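Local coordinates for insect group II chitinase (Ostrinia furnacalis, PDB 5Y2C), which probably hydrolyses chitin as a family 18 glycosidase, and here holds a chitin oligosaccharide in its second catalytic domain, carrying an engineered leucine substitution, at residues Gly81-Ser86 / Trp124-Cys129; Val132-Gly137 / Ser170-Asp175; Ser164-Ala169 / Ser191-Asp196. All coordinates share one frame; numbering follows the deposited sequence.

Overall arrangement
All three contacts lie in the family 18 TIM-barrel domain. Interaction 1 joins the ends of neighbouring strands 75-82 and 119-124; interaction 3, its centre about 11 Å away, pairs strands 162-167 and 189-192 of the same barrel. Interaction 2 lies where the loop after strand 119-124 meets helix 171-177, its centre about 11 Å from that of interaction 1 and 13 Å from that of interaction 3. Along the chain interaction 1 closes before the others open, while interactions 2 and 3 interleave. The C129-C134 disulfide ties interactions 1 and 2. The chain E sugar touches all three, the linked sugars of chains B and C interactions 1 and 3, so these strand ends and loops line one binding site.

Interaction 1: Gly81-Ser86 / Trp124-Cys129; sequences GGWDDS and WLYPKC. With NAG (2-acetamido-2-deoxy-beta-D-glucopyranose), chain C; NAG (2-acetamido-2-deoxy-beta-D-glucopyranose), chain B; NAG (2-acetamido-2-deoxy-beta-D-glucopyranose), chain D; NAG (2-acetamido-2-deoxy-beta-D-glucopyranose), chain E.
S86 and L125 are joined by a nearly straight hydrogen bond from N of L125 to OG of S86 (2.8 Å, 169° at the hydrogen). The hydroxyl in turn donates to O of G82 (2.7 Å), tilted away from that carbonyl plane, so two bonds fix its rotation. L125 is the engineered leucine, standing where family 18 chitinases carry the catalytic glutamate of the DXXDXDXE motif; the peptide between it and Y126 is cis. Its CD1 lies 3.3 Å from O4 of the NAG in chain C, the oxygen linking that sugar to the NAG in chain B. CD1 also meets the edge of the W83 ring. With CG anti to the backbone N (chi1 175°), W83 lays its indole flat beneath the chain C sugar, whose N2 sits 3.4 Å above the ring plane and over its centre. CE1 of Y126 touches the indole rim in plane, 4.0 Å from CZ3 of W83, and OH of Y126 shares a 2.7 Å hydrogen bond with O6 of the chain C sugar. With an alanine in place of W83, this sugar would probably lose the flat surface it lies on, and Y126 an apolar neighbour. Backbone amides hold the next sugars: N of W83 binds O3 of the chain B NAG (3.1 Å), and N of D84 binds O6 of the chain D NAG (2.8 Å). Further out, a water accepts from NE1 of W124. The contact lies at the C-terminal ends of parallel strands 75-82 and 119-124 in the barrel; W124 stacks on Y91 of helix 90-95, P127 packs on F145 of helix 141-157, and Y126 rests against V173 of helix 171-177.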
loop_
_atom_site.group_PDB
_atom_site.type_symbol
_atom_site.label_atom_id
_atom_site.label_comp_id
_atom_site.label_asym_id
_atom_site.label_seq_id
_atom_site.Cartn_x
_atom_site.Cartn_y
_atom_site.Cartn_z
ATOM N N GLY A 81 3.269 -1.055 -12.004
ATOM C CA GLY A 81 2.780 -2.380 -11.716
ATOM C C GLY A 81 1.483 -2.388 -10.936
ATOM O O GLY A 81 0.427 -2.022 -11.459
ATOM N N GLY A 82 1.561 -2.788 -9.674
ATOM C CA GLY A 82 0.383 -3.026 -8.869
ATOM C C GLY A 82 -0.089 -4.462 -8.993
ATOM O O GLY A 82 0.434 -5.258 -9.772
ATOM N N TRP A 83 -1.103 -4.802 -8.193
ATOM C CA TRP A 83 -1.584 -6.179 -8.180
ATOM C C TRP A 83 -2.083 -6.607 -9.555
ATOM O O TRP A 83 -1.692 -7.665 -10.075
ATOM C CB TRP A 83 -2.696 -6.344 -7.152
ATOM C CG TRP A 83 -3.289 -7.735 -7.195
ATOM C CD1 TRP A 83 -4.462 -8.103 -7.784
ATOM C CD2 TRP A 83 -2.708 -8.939 -6.669
ATOM N NE1 TRP A 83 -4.659 -9.454 -7.640
ATOM C CE2 TRP A 83 -3.602 -9.992 -6.958
ATOM C CE3 TRP A 83 -1.534 -9.228 -5.967
ATOM C CZ2 TRP A 83 -3.358 -11.317 -6.574
ATOM C CZ3 TRP A 83 -1.289 -10.548 -5.586
ATOM C CH2 TRP A 83 -2.199 -11.573 -5.888
ATOM N N ASP A 84 -2.963 -5.802 -10.152
ATOM C CA ASP A 84 -3.630 -6.214 -11.381
ATOM C C ASP A 84 -2.652 -6.315 -12.554
ATOM O O ASP A 84 -2.761 -7.229 -13.378
ATOM C CB ASP A 84 -4.791 -5.263 -11.687
ATOM C CG ASP A 84 -5.273 -5.387 -13.108
ATOM O OD1 ASP A 84 -5.728 -6.491 -13.468
ATOM O OD2 ASP A 84 -5.173 -4.396 -13.874
ATOM N N ASP A 85 -1.701 -5.385 -12.661
ATOM C CA ASP A 85 -0.727 -5.460 -13.751
ATOM C C ASP A 85 0.322 -6.545 -13.539
ATOM O O ASP A 85 1.047 -6.877 -14.482
ATOM C CB ASP A 85 -0.019 -4.116 -13.959
ATOM C CG ASP A 85 0.660 -4.019 -15.329
ATOM O OD1 ASP A 85 -0.046 -4.162 -16.347
ATOM O OD2 ASP A 85 1.895 -3.826 -15.393
ATOM N N SER A 86 0.417 -7.108 -12.337
ATOM C CA SER A 86 1.387 -8.159 -12.069
ATOM C C SER A 86 0.917 -9.550 -12.525
ATOM O O SER A 86 1.562 -10.546 -12.190
ATOM C CB SER A 86 1.721 -8.177 -10.580
ATOM O OG SER A 86 2.416 -7.002 -10.224
ATOM N N TRP A 124 6.077 -4.658 -8.687
ATOM C CA TRP A 124 5.861 -5.972 -9.283
ATOM C C TRP A 124 5.487 -6.945 -8.179
ATOM O O TRP A 124 6.291 -7.197 -7.277
ATOM C CB TRP A 124 7.102 -6.441 -10.039
ATOM C CG TRP A 124 7.024 -7.835 -10.562
ATOM C CD1 TRP A 124 5.896 -8.574 -10.788
ATOM C CD2 TRP A 124 8.129 -8.681 -10.903
ATOM N NE1 TRP A 124 6.229 -9.822 -11.250
ATOM C CE2 TRP A 124 7.594 -9.916 -11.327
ATOM C CE3 TRP A 124 9.518 -8.515 -10.891
ATOM C CZ2 TRP A 124 8.402 -10.967 -11.749
ATOM C CZ3 TRP A 124 10.312 -9.559 -11.301
ATOM C CH2 TRP A 124 9.755 -10.768 -11.725
ATOM N N LEU A 125 4.269 -7.476 -8.238
ATOM C CA LEU A 125 3.739 -8.348 -7.185
ATOM C C LEU A 125 3.542 -9.751 -7.757
ATOM O O LEU A 125 2.482 -10.064 -8.301
ATOM C CB LEU A 125 2.424 -7.816 -6.596
ATOM C CG LEU A 125 2.259 -6.356 -6.167
ATOM C CD1 LEU A 125 1.098 -6.245 -5.197
ATOM C CD2 LEU A 125 3.528 -5.796 -5.549
ATOM N N TYR A 126 4.554 -10.612 -7.613
ATOM C CA TYR A 126 5.852 -10.324 -6.981
ATOM C C TYR A 126 6.887 -11.104 -7.792
ATOM O O TYR A 126 6.508 -12.015 -8.531
ATOM C CB TYR A 126 5.881 -10.753 -5.501
ATOM C CG TYR A 126 4.629 -10.425 -4.722
ATOM C CD1 TYR A 126 3.520 -11.258 -4.784
ATOM C CD2 TYR A 126 4.550 -9.297 -3.909
ATOM C CE1 TYR A 126 2.364 -10.982 -4.087
ATOM C CE2 TYR A 126 3.385 -9.011 -3.184
ATOM C CZ TYR A 126 2.296 -9.867 -3.278
ATOM O OH TYR A 126 1.114 -9.631 -2.596
ATOM N N PRO A 127 8.178 -10.784 -7.663
ATOM C CA PRO A 127 9.198 -11.614 -8.324
ATOM C C PRO A 127 9.056 -13.060 -7.892
ATOM O O PRO A 127 8.846 -13.346 -6.711
ATOM C CB PRO A 127 10.521 -11.009 -7.849
ATOM C CG PRO A 127 10.189 -9.607 -7.470
ATOM C CD PRO A 127 8.779 -9.635 -6.953
ATOM N N LYS A 128 9.104 -13.967 -8.871
ATOM C CA LYS A 128 8.988 -15.414 -8.670
ATOM C C LYS A 128 7.575 -15.843 -8.260
ATOM O O LYS A 128 7.011 -16.766 -8.861
ATOM C CB LYS A 128 10.034 -15.912 -7.667
ATOM C CG LYS A 128 9.707 -17.249 -7.037
ATOM C CD LYS A 128 10.110 -18.399 -7.935
ATOM C CE LYS A 128 9.965 -19.737 -7.229
ATOM N NZ LYS A 128 9.833 -20.808 -8.246
ATOM N N CYS A 129 6.989 -15.205 -7.247
ATOM C CA CYS A 129 5.608 -15.509 -6.843
ATOM C C CYS A 129 4.638 -14.585 -7.587
ATOM O O CYS A 129 4.053 -13.649 -7.031
ATOM C CB CYS A 129 5.460 -15.371 -5.332
ATOM S SG CYS A 129 6.656 -16.338 -4.383
HETATM C C1 NAG C . -2.857 -8.942 -2.458
HETATM C C2 NAG C . -3.902 -7.987 -2.961
HETATM C C3 NAG C . -3.225 -6.775 -3.559
HETATM C C4 NAG C . -2.176 -6.166 -2.672
HETATM C C5 NAG C . -1.240 -7.263 -2.260
HETATM C C6 NAG C . -0.307 -6.798 -1.185
HETATM C C7 NAG C . -5.972 -9.039 -3.710
HETATM C C8 NAG C . -6.567 -9.838 -4.773
HETATM N N2 NAG C . -4.767 -8.597 -3.910
HETATM O O3 NAG C . -4.205 -5.836 -3.824
HETATM O O4 NAG C . -1.556 -5.219 -3.495
HETATM O O5 NAG C . -1.988 -8.246 -1.673
HETATM O O6 NAG C . 0.994 -7.242 -1.321
HETATM O O7 NAG C . -6.604 -8.821 -2.765
HETATM C C1 NAG B . -1.196 -3.941 -3.024
HETATM C C2 NAG B . -0.993 -3.039 -4.221
HETATM C C3 NAG B . -2.295 -2.502 -4.806
HETATM C C4 NAG B . -3.578 -2.880 -4.085
HETATM C C5 NAG B . -3.291 -2.664 -2.614
HETATM C C6 NAG B . -4.403 -3.046 -1.687
HETATM C C7 NAG B . 1.030 -1.771 -4.467
HETATM C C8 NAG B . 1.769 -0.608 -3.955
HETATM N N2 NAG B . -0.130 -1.935 -3.939
HETATM O O3 NAG B . -2.343 -2.896 -6.140
HETATM O O4 NAG B . -4.627 -2.101 -4.500
HETATM O O5 NAG B . -2.125 -3.346 -2.188
HETATM O O6 NAG B . -4.866 -4.319 -1.953
HETATM O O7 NAG B . 1.471 -2.459 -5.296
HETATM C C1 NAG D . -5.469 -2.759 -5.361
HETATM C C2 NAG D . -6.851 -2.217 -5.226
HETATM C C3 NAG D . -7.724 -2.772 -6.338
HETATM C C4 NAG D . -7.098 -2.468 -7.683
HETATM C C5 NAG D . -5.662 -2.945 -7.698
HETATM C C6 NAG D . -4.929 -2.551 -8.952
HETATM C C7 NAG D . -7.607 -1.551 -3.093
HETATM C C8 NAG D . -8.113 -2.026 -1.796
HETATM N N2 NAG D . -7.450 -2.460 -3.974
HETATM O O3 NAG D . -8.951 -2.178 -6.223
HETATM O O4 NAG D . -7.784 -3.054 -8.739
HETATM O O5 NAG D . -5.079 -2.313 -6.602
HETATM O O6 NAG D . -3.736 -3.273 -9.123
HETATM O O7 NAG D . -7.373 -0.424 -3.285
HETATM C C1 NAG E . -2.668 -13.563 -0.031
HETATM C C2 NAG E . -1.620 -12.554 0.326
HETATM C C3 NAG E . -2.072 -11.150 -0.024
HETATM C C4 NAG E . -2.706 -11.034 -1.386
HETATM C C5 NAG E . -3.714 -12.125 -1.550
HETATM C C6 NAG E . -4.173 -12.189 -2.959
HETATM C C7 NAG E . -0.113 -12.821 2.155
HETATM C C8 NAG E . 0.032 -12.563 3.587
HETATM N N2 NAG E . -1.316 -12.659 1.700
HETATM O O3 NAG E . -0.949 -10.351 0.029
HETATM O O4 NAG E . -3.389 -9.825 -1.525
HETATM O O5 NAG E . -3.043 -13.314 -1.333
HETATM O O6 NAG E . -5.033 -13.267 -3.076
HETATM O O7 NAG E . 0.807 -13.115 1.509
HETATM O O HOH W 1 3.812 -11.538 -11.974
#

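Interaction 2: Val132-Gly137 / Ser170-Asp175; sequences VECEKG and SKRVID. With NAG (2-acetamido-2-deoxy-beta-D-glucopyranose), chain E.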
loop_
_atom_site.group_PDB
_atom_site.type_symbol
_atom_site.label_atom_id
_atom_site.label_comp_id
_atom_site.label_asym_id
_atom_site.label_seq_id
_atom_site.Cartn_x
_atom_site.Cartn_y
_atom_site.Cartn_z
ATOM N N VAL A 132 1.246 -13.805 -6.053
ATOM C CA VAL A 132 1.328 -14.625 -4.838
ATOM C C VAL A 132 1.474 -16.121 -5.140
ATOM O O VAL A 132 1.566 -16.935 -4.214
ATOM C CB VAL A 132 0.145 -14.345 -3.866
ATOM C CG1 VAL A 132 -1.093 -15.172 -4.175
ATOM C CG2 VAL A 132 0.589 -14.560 -2.406
ATOM N N GLU A 133 1.562 -16.502 -6.417
ATOM C CA GLU A 133 1.677 -17.916 -6.785
ATOM C C GLU A 133 3.153 -18.266 -6.960
ATOM O O GLU A 133 3.736 -18.037 -8.022
ATOM C CB GLU A 133 0.860 -18.207 -8.032
ATOM C CG GLU A 133 -0.613 -18.300 -7.712
ATOM C CD GLU A 133 -1.472 -18.533 -8.933
ATOM O OE1 GLU A 133 -2.687 -18.768 -8.767
ATOM O OE2 GLU A 133 -0.935 -18.483 -10.059
ATOM N N CYS A 134 3.765 -18.838 -5.914
ATOM C CA CYS A 134 5.217 -19.005 -5.897
ATOM C C CYS A 134 5.702 -20.142 -6.782
ATOM O O CYS A 134 6.908 -20.235 -7.023
ATOM C CB CYS A 134 5.719 -19.208 -4.458
ATOM S SG CYS A 134 5.548 -17.745 -3.391
ATOM N N GLU A 135 4.798 -21.003 -7.265
ATOM C CA GLU A 135 5.128 -22.081 -8.194
ATOM C C GLU A 135 5.237 -21.607 -9.640
ATOM O O GLU A 135 5.650 -22.388 -10.500
ATOM C CB GLU A 135 4.088 -23.206 -8.101
ATOM C CG GLU A 135 2.709 -22.839 -8.653
ATOM C CD GLU A 135 1.799 -22.141 -7.640
ATOM O OE1 GLU A 135 0.595 -21.963 -7.967
ATOM O OE2 GLU A 135 2.279 -21.776 -6.533
ATOM N N LYS A 136 4.869 -20.365 -9.941
ATOM C CA LYS A 136 4.768 -19.967 -11.340
ATOM C C LYS A 136 6.089 -19.463 -11.910
ATOM O O LYS A 136 6.456 -19.828 -13.029
ATOM C CB LYS A 136 3.688 -18.889 -11.510
ATOM C CG LYS A 136 2.430 -19.339 -12.235
ATOM C CD LYS A 136 1.424 -20.108 -11.393
ATOM C CE LYS A 136 0.168 -20.392 -12.228
ATOM N NZ LYS A 136 -0.948 -21.095 -11.505
ATOM N N GLY A 137 6.837 -18.661 -11.164
ATOM C CA GLY A 137 8.036 -18.061 -11.693
ATOM C C GLY A 137 9.303 -18.863 -11.476
ATOM O O GLY A 137 9.391 -19.733 -10.604
ATOM N N SER A 170 4.682 -11.217 3.250
ATOM C CA SER A 170 4.658 -12.641 3.560
ATOM C C SER A 170 6.067 -13.190 3.650
ATOM O O SER A 170 6.882 -12.985 2.743
ATOM C CB SER A 170 3.872 -13.407 2.495
ATOM O OG SER A 170 4.238 -14.777 2.464
ATOM N N LYS A 171 6.341 -13.929 4.727
ATOM C CA LYS A 171 7.657 -14.545 4.887
ATOM C C LYS A 171 8.024 -15.378 3.664
ATOM O O LYS A 171 9.116 -15.231 3.097
ATOM C CB LYS A 171 7.668 -15.419 6.143
ATOM C CG LYS A 171 9.008 -16.108 6.388
ATOM C CD LYS A 171 8.871 -17.310 7.315
ATOM C CE LYS A 171 10.221 -17.811 7.777
ATOM N NZ LYS A 171 10.967 -18.440 6.668
ATOM N N ARG A 172 7.100 -16.236 3.220
ATOM C CA ARG A 172 7.404 -17.168 2.144
ATOM C C ARG A 172 7.637 -16.455 0.816
ATOM O O ARG A 172 8.551 -16.818 0.070
ATOM C CB ARG A 172 6.304 -18.237 2.063
ATOM C CG ARG A 172 5.964 -18.820 0.698
ATOM C CD ARG A 172 4.714 -19.720 0.853
ATOM N NE ARG A 172 3.830 -19.723 -0.311
ATOM C CZ ARG A 172 4.097 -20.377 -1.435
ATOM N NH1 ARG A 172 5.222 -21.060 -1.521
ATOM N NH2 ARG A 172 3.252 -20.356 -2.468
ATOM N N VAL A 173 6.883 -15.393 0.543
ATOM C CA VAL A 173 7.143 -14.616 -0.669
ATOM C C VAL A 173 8.495 -13.912 -0.578
ATOM O O VAL A 173 9.247 -13.852 -1.561
ATOM C CB VAL A 173 5.985 -13.623 -0.949
ATOM C CG1 VAL A 173 6.317 -12.699 -2.107
ATOM C CG2 VAL A 173 4.693 -14.378 -1.259
ATOM N N ILE A 174 8.830 -13.369 0.597
ATOM C CA ILE A 174 10.109 -12.676 0.764
ATOM C C ILE A 174 11.259 -13.618 0.439
ATOM O O ILE A 174 12.176 -13.271 -0.319
ATOM C CB ILE A 174 10.239 -12.119 2.195
ATOM C CG1 ILE A 174 9.161 -11.057 2.449
ATOM C CG2 ILE A 174 11.692 -11.606 2.458
ATOM C CD1 ILE A 174 8.919 -10.768 3.920
ATOM N N ASP A 175 11.205 -14.843 0.985
ATOM C CA ASP A 175 12.256 -15.829 0.745
ATOM C C ASP A 175 12.414 -16.135 -0.741
ATOM O O ASP A 175 13.539 -16.229 -1.242
ATOM C CB ASP A 175 11.956 -17.118 1.513
ATOM C CG ASP A 175 11.980 -16.923 3.008
ATOM O OD1 ASP A 175 12.711 -16.017 3.470
ATOM O OD2 ASP A 175 11.310 -17.703 3.733
HETATM C C1 NAG E . -2.668 -13.563 -0.031
HETATM C C2 NAG E . -1.620 -12.554 0.326
HETATM C C3 NAG E . -2.072 -11.150 -0.024
HETATM C C4 NAG E . -2.706 -11.034 -1.386
HETATM C C5 NAG E . -3.714 -12.125 -1.550
HETATM C C6 NAG E . -4.173 -12.189 -2.959
HETATM C C7 NAG E . -0.113 -12.821 2.155
HETATM C C8 NAG E . 0.032 -12.563 3.587
HETATM N N2 NAG E . -1.316 -12.659 1.700
HETATM O O3 NAG E . -0.949 -10.351 0.029
HETATM O O4 NAG E . -3.389 -9.825 -1.525
HETATM O O5 NAG E . -3.043 -13.314 -1.333
HETATM O O6 NAG E . -5.033 -13.267 -3.076
HETATM O O7 NAG E . 0.807 -13.115 1.509
#
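C134 and R172 form the closer-packed part of this contact. The guanidinium of R172 lies flat against the cysteine, with SG of C134 3.5 Å above its plane and over its centre. CB of C134 also approaches NH2 of R172, at 3.4 Å. A bend at chi3 (146°) turns the end of the R172 chain across the cysteine. On the buried side, CG2 of V173 lies 4.1 Å from the same sulfur, and CG2 of V132 closes the apolar row 4.3 Å from CG2 of V173. SG of C134 is bonded to SG of C129, so the group that touches both R172 and V173 is a disulfide sulfur, not a free thiol. The outer side is looser. OE2 of E135 lies near the guanidinium plane, at its edge, but 4.4 Å from NH2 of R172, beyond a salt bridge. E135 takes part, through a long ion pair, in a surface network round K136, whose NZ has its closer partner in OE2 of E133 (3.0 Å, a weak hydrogen bond within a salt bridge). Both E135 and R172 are exposed, and R172 also touches a crystal neighbour, so its pose may owe something to the lattice. On the cleft side, S170 is the N-cap of helix 171-177, its OG accepting a weak bond from N of V173. Its CB lies 3.2 Å from O7 of the NAG in chain E, and CG1 of V132 lies near O5 of that sugar. Thus the loop and the start of the helix both border the substrate. No hydrogen bond crosses between the two segments: sulfur, methyl groups and a guanidinium face make the contact, and E135 probably offers R172 only a long-range attraction, since their charged atoms stay beyond salt-bridge distance.

Interaction 3: Ser164-Ala169 / Ser191-Asp196; sequences SAAVSA and SLMTYD. With NAG (2-acetamido-2-deoxy-beta-D-glucopyranose), chain B; NAG (2-acetamido-2-deoxy-beta-D-glucopyranose), chain C; NAG (2-acetamido-2-deoxy-beta-D-glucopyranose), chain E.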
loop_
_atom_site.group_PDB
_atom_site.type_symbol
_atom_site.label_atom_id
_atom_site.label_comp_id
_atom_site.label_asym_id
_atom_site.label_seq_id
_atom_site.Cartn_x
_atom_site.Cartn_y
_atom_site.Cartn_z
ATOM N N SER A 164 12.512 3.253 -5.527
ATOM C CA SER A 164 11.944 2.549 -4.398
ATOM C C SER A 164 11.172 1.344 -4.908
ATOM O O SER A 164 10.992 1.165 -6.117
ATOM C CB SER A 164 11.034 3.487 -3.621
ATOM O OG SER A 164 10.042 3.969 -4.495
ATOM N N ALA A 165 10.652 0.551 -3.974
ATOM C CA ALA A 165 9.921 -0.653 -4.333
ATOM C C ALA A 165 8.933 -0.974 -3.226
ATOM O O ALA A 165 9.255 -0.831 -2.043
ATOM C CB ALA A 165 10.867 -1.842 -4.562
ATOM N N ALA A 166 7.725 -1.389 -3.628
ATOM C CA ALA A 166 6.709 -1.929 -2.731
ATOM C C ALA A 166 6.816 -3.448 -2.742
ATOM O O ALA A 166 6.852 -4.065 -3.809
ATOM C CB ALA A 166 5.310 -1.495 -3.175
ATOM N N VAL A 167 6.824 -4.054 -1.564
ATOM C CA VAL A 167 7.201 -5.455 -1.446
ATOM C C VAL A 167 6.245 -6.188 -0.521
ATOM O O VAL A 167 5.605 -5.597 0.352
ATOM C CB VAL A 167 8.642 -5.605 -0.918
ATOM C CG1 VAL A 167 9.664 -4.946 -1.874
ATOM C CG2 VAL A 167 8.720 -5.042 0.503
ATOM N N SER A 168 6.196 -7.504 -0.703
ATOM C CA SER A 168 5.310 -8.357 0.066
ATOM C C SER A 168 5.663 -8.338 1.551
ATOM O O SER A 168 6.798 -8.068 1.947
ATOM C CB SER A 168 5.384 -9.782 -0.454
ATOM O OG SER A 168 4.677 -10.655 0.400
ATOM N N ALA A 169 4.657 -8.635 2.374
ATOM C CA ALA A 169 4.828 -8.830 3.800
ATOM C C ALA A 169 4.889 -10.304 4.190
ATOM O O ALA A 169 5.168 -10.611 5.347
ATOM C CB ALA A 169 3.702 -8.133 4.552
ATOM N N SER A 191 9.021 -0.112 0.653
ATOM C CA SER A 191 7.667 -0.004 1.210
ATOM C C SER A 191 7.146 -1.403 1.501
ATOM O O SER A 191 6.719 -2.125 0.598
ATOM C CB SER A 191 6.750 0.760 0.263
ATOM O OG SER A 191 6.977 2.158 0.375
ATOM N N LEU A 192 7.184 -1.787 2.772
ATOM C CA LEU A 192 6.599 -3.049 3.200
ATOM C C LEU A 192 5.082 -2.950 3.087
ATOM O O LEU A 192 4.466 -2.060 3.689
ATOM C CB LEU A 192 6.995 -3.342 4.640
ATOM C CG LEU A 192 8.469 -3.340 5.024
ATOM C CD1 LEU A 192 8.576 -3.701 6.500
ATOM C CD2 LEU A 192 9.291 -4.301 4.146
ATOM N N MET A 193 4.471 -3.820 2.284
ATOM C CA MET A 193 3.015 -3.817 2.166
ATOM C C MET A 193 2.468 -4.661 3.315
ATOM O O MET A 193 1.957 -5.775 3.151
ATOM C CB MET A 193 2.562 -4.306 0.802
ATOM C CG MET A 193 2.823 -3.261 -0.302
ATOM S SD MET A 193 2.259 -3.787 -1.914
ATOM C CE MET A 193 3.232 -5.281 -2.094
ATOM N N THR A 194 2.602 -4.098 4.511
ATOM C CA THR A 194 2.230 -4.792 5.729
ATOM C C THR A 194 0.722 -4.810 5.933
ATOM O O THR A 194 0.210 -4.418 6.982
ATOM C CB THR A 194 2.946 -4.132 6.889
ATOM O OG1 THR A 194 3.002 -2.710 6.646
ATOM C CG2 THR A 194 4.351 -4.702 7.000
ATOM N N TYR A 195 0.009 -5.323 4.937
ATOM C CA TYR A 195 -1.435 -5.467 5.032
ATOM C C TYR A 195 -1.861 -6.586 4.092
ATOM O O TYR A 195 -1.032 -7.193 3.404
ATOM C CB TYR A 195 -2.138 -4.153 4.706
ATOM C CG TYR A 195 -1.650 -3.509 3.427
ATOM C CD1 TYR A 195 -2.013 -4.023 2.190
ATOM C CD2 TYR A 195 -0.845 -2.373 3.461
ATOM C CE1 TYR A 195 -1.577 -3.437 1.018
ATOM C CE2 TYR A 195 -0.416 -1.770 2.292
ATOM C CZ TYR A 195 -0.779 -2.306 1.071
ATOM O OH TYR A 195 -0.357 -1.724 -0.109
ATOM N N ASP A 196 -3.172 -6.847 4.062
ATOM C CA ASP A 196 -3.748 -7.966 3.325
ATOM C C ASP A 196 -3.188 -9.303 3.807
ATOM O O ASP A 196 -3.030 -10.241 3.028
ATOM C CB ASP A 196 -3.546 -7.806 1.819
ATOM C CG ASP A 196 -4.436 -6.746 1.231
ATOM O OD1 ASP A 196 -5.213 -6.124 1.989
ATOM O OD2 ASP A 196 -4.341 -6.508 0.022
HETATM C C1 NAG B . -1.196 -3.941 -3.024
HETATM C C2 NAG B . -0.993 -3.039 -4.221
HETATM C C3 NAG B . -2.295 -2.502 -4.806
HETATM C C4 NAG B . -3.578 -2.880 -4.085
HETATM C C5 NAG B . -3.291 -2.664 -2.614
HETATM C C6 NAG B . -4.403 -3.046 -1.687
HETATM C C7 NAG B . 1.030 -1.771 -4.467
HETATM C C8 NAG B . 1.769 -0.608 -3.955
HETATM N N2 NAG B . -0.130 -1.935 -3.939
HETATM O O3 NAG B . -2.343 -2.896 -6.140
HETATM O O4 NAG B . -4.627 -2.101 -4.500
HETATM O O5 NAG B . -2.125 -3.346 -2.188
HETATM O O6 NAG B . -4.866 -4.319 -1.953
HETATM O O7 NAG B . 1.471 -2.459 -5.296
HETATM C C1 NAG C . -2.857 -8.942 -2.458
HETATM C C2 NAG C . -3.902 -7.987 -2.961
HETATM C C3 NAG C . -3.225 -6.775 -3.559
HETATM C C4 NAG C . -2.176 -6.166 -2.672
HETATM C C5 NAG C . -1.240 -7.263 -2.260
HETATM C C6 NAG C . -0.307 -6.798 -1.185
HETATM C C7 NAG C . -5.972 -9.039 -3.710
HETATM C C8 NAG C . -6.567 -9.838 -4.773
HETATM N N2 NAG C . -4.767 -8.597 -3.910
HETATM O O3 NAG C . -4.205 -5.836 -3.824
HETATM O O4 NAG C . -1.556 -5.219 -3.495
HETATM O O5 NAG C . -1.988 -8.246 -1.673
HETATM O O6 NAG C . 0.994 -7.242 -1.321
HETATM O O7 NAG C . -6.604 -8.821 -2.765
HETATM C C1 NAG E . -2.668 -13.563 -0.031
HETATM C C2 NAG E . -1.620 -12.554 0.326
HETATM C C3 NAG E . -2.072 -11.150 -0.024
HETATM C C4 NAG E . -2.706 -11.034 -1.386
HETATM C C5 NAG E . -3.714 -12.125 -1.550
HETATM C C6 NAG E . -4.173 -12.189 -2.959
HETATM C C7 NAG E . -0.113 -12.821 2.155
HETATM C C8 NAG E . 0.032 -12.563 3.587
HETATM N N2 NAG E . -1.316 -12.659 1.700
HETATM O O3 NAG E . -0.949 -10.351 0.029
HETATM O O4 NAG E . -3.389 -9.825 -1.525
HETATM O O5 NAG E . -3.043 -13.314 -1.333
HETATM O O6 NAG E . -5.033 -13.267 -3.076
HETATM O O7 NAG E . 0.807 -13.115 1.509
HETATM O O HOH W 2 1.972 -8.276 1.656
#
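A166 pairs with S191 and V167 with L192 in parallel register, their backbones laced by bonds from N of S191 to O of A165 (2.8 Å), from N of V167 to O of S191, and from N of M193 to O of V167 (2.9 Å). CG2 of V167 meets CD2 of L192 (3.8 Å) on one face, where W231 of helix 224-233 packs against both. On the other face A166 and S191 turn inward, and CB of A166 touches SD of M193 (4.0 Å). These are neighbouring strands of the TIM barrel, 162-167 and 189-192, joined through helices 171-177 and 180-186; L192 continues the sheet by backbone bonds to strand 241-254. Beyond the pairing, M193 and T194 each centre an inverse gamma turn, and the chain swings into the substrate site. OG of S168 is hydrogen-bonded to N of S170 and OG1 of T194 to O of G244. SD of M193 lies 3.5 Å from C7 of the NAG in chain B, and the bend at chi3 (-59°) turns CE toward O6 of the NAG in chain C. CB of A166 lies against the acetyl methyl of the chain B sugar. The edge of the Y195 ring faces the same sugar, and its OH donates to the ring oxygen O5 (3.2 Å). OD2 of D196 accepts from O6 of the chain B sugar (3.0 Å), while OD1 is held by Y248 and Q250, which positions the carboxylate. A169 packs its CB against O of M193, and a water accepts from N of A169 (2.8 Å), donates to O of M193 and lies near O6 of the chain C sugar.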